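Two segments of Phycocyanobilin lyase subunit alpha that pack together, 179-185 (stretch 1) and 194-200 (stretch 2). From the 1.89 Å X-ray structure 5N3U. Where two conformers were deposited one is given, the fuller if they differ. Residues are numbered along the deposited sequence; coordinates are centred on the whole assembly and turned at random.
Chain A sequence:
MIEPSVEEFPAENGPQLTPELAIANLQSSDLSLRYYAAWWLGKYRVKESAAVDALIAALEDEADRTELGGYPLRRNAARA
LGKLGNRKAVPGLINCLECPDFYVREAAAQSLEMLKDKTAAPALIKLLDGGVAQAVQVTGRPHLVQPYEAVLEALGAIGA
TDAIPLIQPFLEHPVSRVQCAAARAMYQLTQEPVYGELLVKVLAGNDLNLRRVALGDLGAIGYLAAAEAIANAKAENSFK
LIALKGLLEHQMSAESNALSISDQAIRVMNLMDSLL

Stretch 1, residues 179-185: QCAAARA
Stretch 2, residues 194-200: VYGELLV

At the centre of this contact the CA-to-CB bond of Ala183 points toward the second helix, and its methyl group meets two leucines: its CB lies 4.0 Å from Leu198 CD1 and 4.1 Å from Leu199 CD2. A side chain of one carbon suits this place, because here the backbones come closest, with Ala183 CA 5.2 Å from Tyr195 CA. Leu199 supplies the reach that alanine lacks. Its CA-to-CB bond points sideways, but chi1 of -63° (m) and chi2 of 170° (t) bring its end nearer the first helix, where CD2 also packs 3.5 Å from Cys180 SG and CD1 stands 4.0 Å from Arg184 CA. Cys180, with chi1 t at -172°, offers a compact, polarizable sulfur to this buried pocket; the backbones there stand farther apart, 6.6 Å between Cys180 CA and Leu199 CA.

Both stretches are helical throughout, with phi near -60° and psi near -40°, and belong to longer helices. Their axes approach to 8.4 Å and run roughly antiparallel, at 144°, so Cys180 pairs with Leu199 and Ala183 with Tyr195. Within the first helix, Ala183 N hydrogen-bonds to Gln179 O and Arg184 N to Cys180 O, each at 2.9 Å; in the second, Val200 N hydrogen-bonds to Gly196 O at 3.1 Å.

Farther out, Leu198 (chi1 -76°, m; chi2 162°, t) covers the alanine methyl from an exposed position. Arg184 directs its CA-to-CB bond away, contributing aliphatic surface through CB, 4.3 Å from Leu199 CD1, while its extended chain hydrogen-bonds elsewhere in the structure.

At the polar edge, the CA-to-CB bond of Tyr195 points toward the first helix, so Ala183 O lies 3.6 Å from Tyr195 CB and oblique to the tyrosine ring (chi1 -64°, m; chi2 -49°); the hydroxyl lies well away from that oxygen, on a partly exposed residue where a polar group is tolerated. No hydrogen bond crosses between the stretches; apolar packing joins them, burying 224 Å² in all.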

ATOM      1  N   GLN A 179     -10.959  23.412 -16.860  1.00 20.88           N
ATOM      2  CA  GLN A 179     -10.198  24.669 -16.956  1.00 22.02           C
ATOM      3  C   GLN A 179      -8.720  24.472 -16.709  1.00 19.74           C
ATOM      4  O   GLN A 179      -7.893  25.124 -17.371  1.00 21.90           O
ATOM      5  CB  GLN A 179     -10.726  25.663 -15.926  1.00 24.46           C
ATOM      6  CG  GLN A 179     -12.115  26.070 -16.202  1.00 25.04           C
ATOM      7  CD  GLN A 179     -12.644  27.002 -15.126  1.00 36.97           C
ATOM      8  OE1 GLN A 179     -12.706  26.664 -13.951  1.00 39.99           O
ATOM      9  NE2 GLN A 179     -13.028  28.168 -15.544  1.00 37.88           N
ATOM     10  N   CYS A 180      -8.391  23.606 -15.768  1.00 19.23           N
ATOM     11  CA  CYS A 180      -7.007  23.277 -15.453  0.52 20.83           C
ATOM     12  C   CYS A 180      -6.297  22.638 -16.631  1.00 19.35           C
ATOM     13  O   CYS A 180      -5.148  22.994 -16.982  1.00 20.23           O
ATOM     14  CB  CYS A 180      -6.998  22.379 -14.241  0.52 23.10           C
ATOM     15  SG  CYS A 180      -5.397  22.016 -13.527  0.52 25.29           S
ATOM     16  N   ALA A 181      -6.982  21.662 -17.278  1.00 19.92           N
ATOM     17  CA  ALA A 181      -6.433  21.075 -18.456  1.00 18.62           C
ATOM     18  C   ALA A 181      -6.203  22.069 -19.588  1.00 21.34           C
ATOM     19  O   ALA A 181      -5.187  21.966 -20.318  1.00 20.31           O
ATOM     20  CB  ALA A 181      -7.312  19.932 -18.856  1.00 22.58           C
ATOM     21  N   ALA A 182      -7.159  23.018 -19.793  1.00 19.97           N
ATOM     22  CA  ALA A 182      -7.036  24.028 -20.812  1.00 20.05           C
ATOM     23  C   ALA A 182      -5.841  24.959 -20.466  1.00 19.20           C
ATOM     24  O   ALA A 182      -5.068  25.302 -21.346  1.00 19.91           O
ATOM     25  CB  ALA A 182      -8.311  24.835 -20.922  1.00 23.64           C
ATOM     26  N   ALA A 183      -5.645  25.242 -19.180  1.00 20.36           N
ATOM     27  CA  ALA A 183      -4.449  26.043 -18.750  1.00 19.44           C
ATOM     28  C   ALA A 183      -3.171  25.367 -19.045  1.00 19.41           C
ATOM     29  O   ALA A 183      -2.251  25.907 -19.653  1.00 17.57           O
ATOM     30  CB  ALA A 183      -4.548  26.368 -17.310  1.00 21.14           C
ATOM     31  N   ARG A 184      -3.134  24.067 -18.756  1.00 19.93           N
ATOM     32  CA  ARG A 184      -1.982  23.298 -19.165  1.00 21.28           C
ATOM     33  C   ARG A 184      -1.687  23.234 -20.586  1.00 19.57           C
ATOM     34  O   ARG A 184      -0.535  23.439 -21.034  1.00 20.35           O
ATOM     35  CB  ARG A 184      -2.105  21.863 -18.594  1.00 24.71           C
ATOM     36  CG  ARG A 184      -0.994  20.945 -18.995  1.00 28.16           C
ATOM     37  CD  ARG A 184      -1.587  19.577 -18.768  1.00 36.26           C
ATOM     38  NE  ARG A 184      -0.739  18.393 -18.660  1.00 38.73           N
ATOM     39  CZ  ARG A 184      -0.233  17.691 -19.639  1.00 44.20           C
ATOM     40  NH1 ARG A 184      -0.281  18.083 -20.946  1.00 47.79           N
ATOM     41  NH2 ARG A 184       0.425  16.590 -19.270  1.00 44.08           N
ATOM     42  N   ALA A 185      -2.696  22.948 -21.371  1.00 19.44           N
ATOM     43  CA  ALA A 185      -2.504  22.922 -22.789  1.00 19.50           C
ATOM     44  C   ALA A 185      -2.121  24.296 -23.368  1.00 20.05           C
ATOM     45  O   ALA A 185      -1.220  24.408 -24.207  1.00 20.00           O
ATOM     46  CB  ALA A 185      -3.721  22.435 -23.478  1.00 20.20           C
ATOM     47  N   VAL A 194       1.230  33.558 -18.063  1.00 24.75           N
ATOM     48  CA  VAL A 194      -0.108  33.684 -17.459  1.00 24.70           C
ATOM     49  C   VAL A 194      -0.867  32.314 -17.279  1.00 21.01           C
ATOM     50  O   VAL A 194      -1.562  32.112 -16.285  1.00 21.76           O
ATOM     51  CB  VAL A 194      -1.004  34.653 -18.265  1.00 27.87           C
ATOM     52  CG1 VAL A 194      -1.331  34.075 -19.629  1.00 25.17           C
ATOM     53  CG2 VAL A 194      -2.246  35.029 -17.525  1.00 28.50           C
ATOM     54  N   TYR A 195      -0.635  31.406 -18.180  1.00 21.44           N
ATOM     55  CA  TYR A 195      -1.310  30.078 -18.116  1.00 20.97           C
ATOM     56  C   TYR A 195      -0.648  29.209 -17.050  1.00 24.09           C
ATOM     57  O   TYR A 195      -1.329  28.522 -16.303  1.00 24.77           O
ATOM     58  CB  TYR A 195      -1.292  29.419 -19.490  1.00 20.41           C
ATOM     59  CG  TYR A 195      -2.078  30.201 -20.472  1.00 21.53           C
ATOM     60  CD1 TYR A 195      -3.362  30.632 -20.190  1.00 22.36           C
ATOM     61  CD2 TYR A 195      -1.503  30.610 -21.658  1.00 22.23           C
ATOM     62  CE1 TYR A 195      -4.075  31.410 -21.100  1.00 22.63           C
ATOM     63  CE2 TYR A 195      -2.215  31.387 -22.557  1.00 22.62           C
ATOM     64  CZ  TYR A 195      -3.450  31.828 -22.242  1.00 22.13           C
ATOM     65  OH  TYR A 195      -4.067  32.599 -23.193  1.00 25.43           O
ATOM     66  N   GLY A 196       0.673  29.287 -16.916  1.00 23.39           N
ATOM     67  CA  GLY A 196       1.310  28.644 -15.779  1.00 24.38           C
ATOM     68  C   GLY A 196       0.870  29.120 -14.476  1.00 24.36           C
ATOM     69  O   GLY A 196       0.783  28.360 -13.517  1.00 25.73           O
ATOM     70  N   GLU A 197       0.636  30.429 -14.370  1.00 26.18           N
ATOM     71  CA  GLU A 197       0.149  30.997 -13.121  1.00 27.66           C
ATOM     72  C   GLU A 197      -1.200  30.534 -12.724  1.00 27.03           C
ATOM     73  O   GLU A 197      -1.541  30.419 -11.538  1.00 26.59           O
ATOM     74  CB  GLU A 197       0.174  32.548 -13.181  1.00 32.65           C
ATOM     75  CG  GLU A 197       1.565  33.177 -13.210  1.00 32.36           C
ATOM     76  CD  GLU A 197       2.331  32.842 -11.971  1.00 37.36           C
ATOM     77  OE1 GLU A 197       1.744  32.987 -10.912  1.00 46.12           O
ATOM     78  OE2 GLU A 197       3.482  32.397 -12.068  1.00 40.42           O
ATOM     79  N   LEU A 198      -2.064  30.274 -13.673  1.00 29.74           N
ATOM     80  CA  LEU A 198      -3.366  29.731 -13.271  1.00 30.58           C
ATOM     81  C   LEU A 198      -3.190  28.357 -12.572  1.00 27.84           C
ATOM     82  O   LEU A 198      -3.928  28.031 -11.652  1.00 30.03           O
ATOM     83  CB  LEU A 198      -4.202  29.449 -14.491  1.00 28.27           C
ATOM     84  CG  LEU A 198      -4.815  30.631 -15.173  1.00 29.78           C
ATOM     85  CD1 LEU A 198      -5.200  30.215 -16.564  1.00 26.84           C
ATOM     86  CD2 LEU A 198      -6.013  31.083 -14.326  1.00 30.08           C
ATOM     87  N   LEU A 199      -2.246  27.554 -13.057  1.00 28.00           N
ATOM     88  CA  LEU A 199      -1.944  26.235 -12.377  1.00 27.80           C
ATOM     89  C   LEU A 199      -1.411  26.452 -10.982  1.00 26.29           C
ATOM     90  O   LEU A 199      -1.891  25.854 -10.004  1.00 28.75           O
ATOM     91  CB  LEU A 199      -0.979  25.409 -13.216  1.00 28.56           C
ATOM     92  CG  LEU A 199      -1.605  25.058 -14.576  1.00 29.40           C
ATOM     93  CD1 LEU A 199      -0.613  24.452 -15.557  1.00 33.10           C
ATOM     94  CD2 LEU A 199      -2.752  24.154 -14.296  1.00 31.24           C
ATOM     95  N   VAL A 200      -0.522  27.407 -10.852  1.00 26.65           N
ATOM     96  CA  VAL A 200      -0.078  27.792  -9.470  1.00 29.71           C
ATOM     97  C   VAL A 200      -1.200  28.143  -8.557  1.00 31.68           C
ATOM     98  O   VAL A 200      -1.297  27.653  -7.435  1.00 29.65           O
ATOM     99  CB  VAL A 200       0.933  28.938  -9.519  1.00 27.88           C
ATOM    100  CG1 VAL A 200       1.228  29.436  -8.100  1.00 30.50           C
ATOM    101  CG2 VAL A 200       2.197  28.463 -10.208  1.00 28.23           C
TER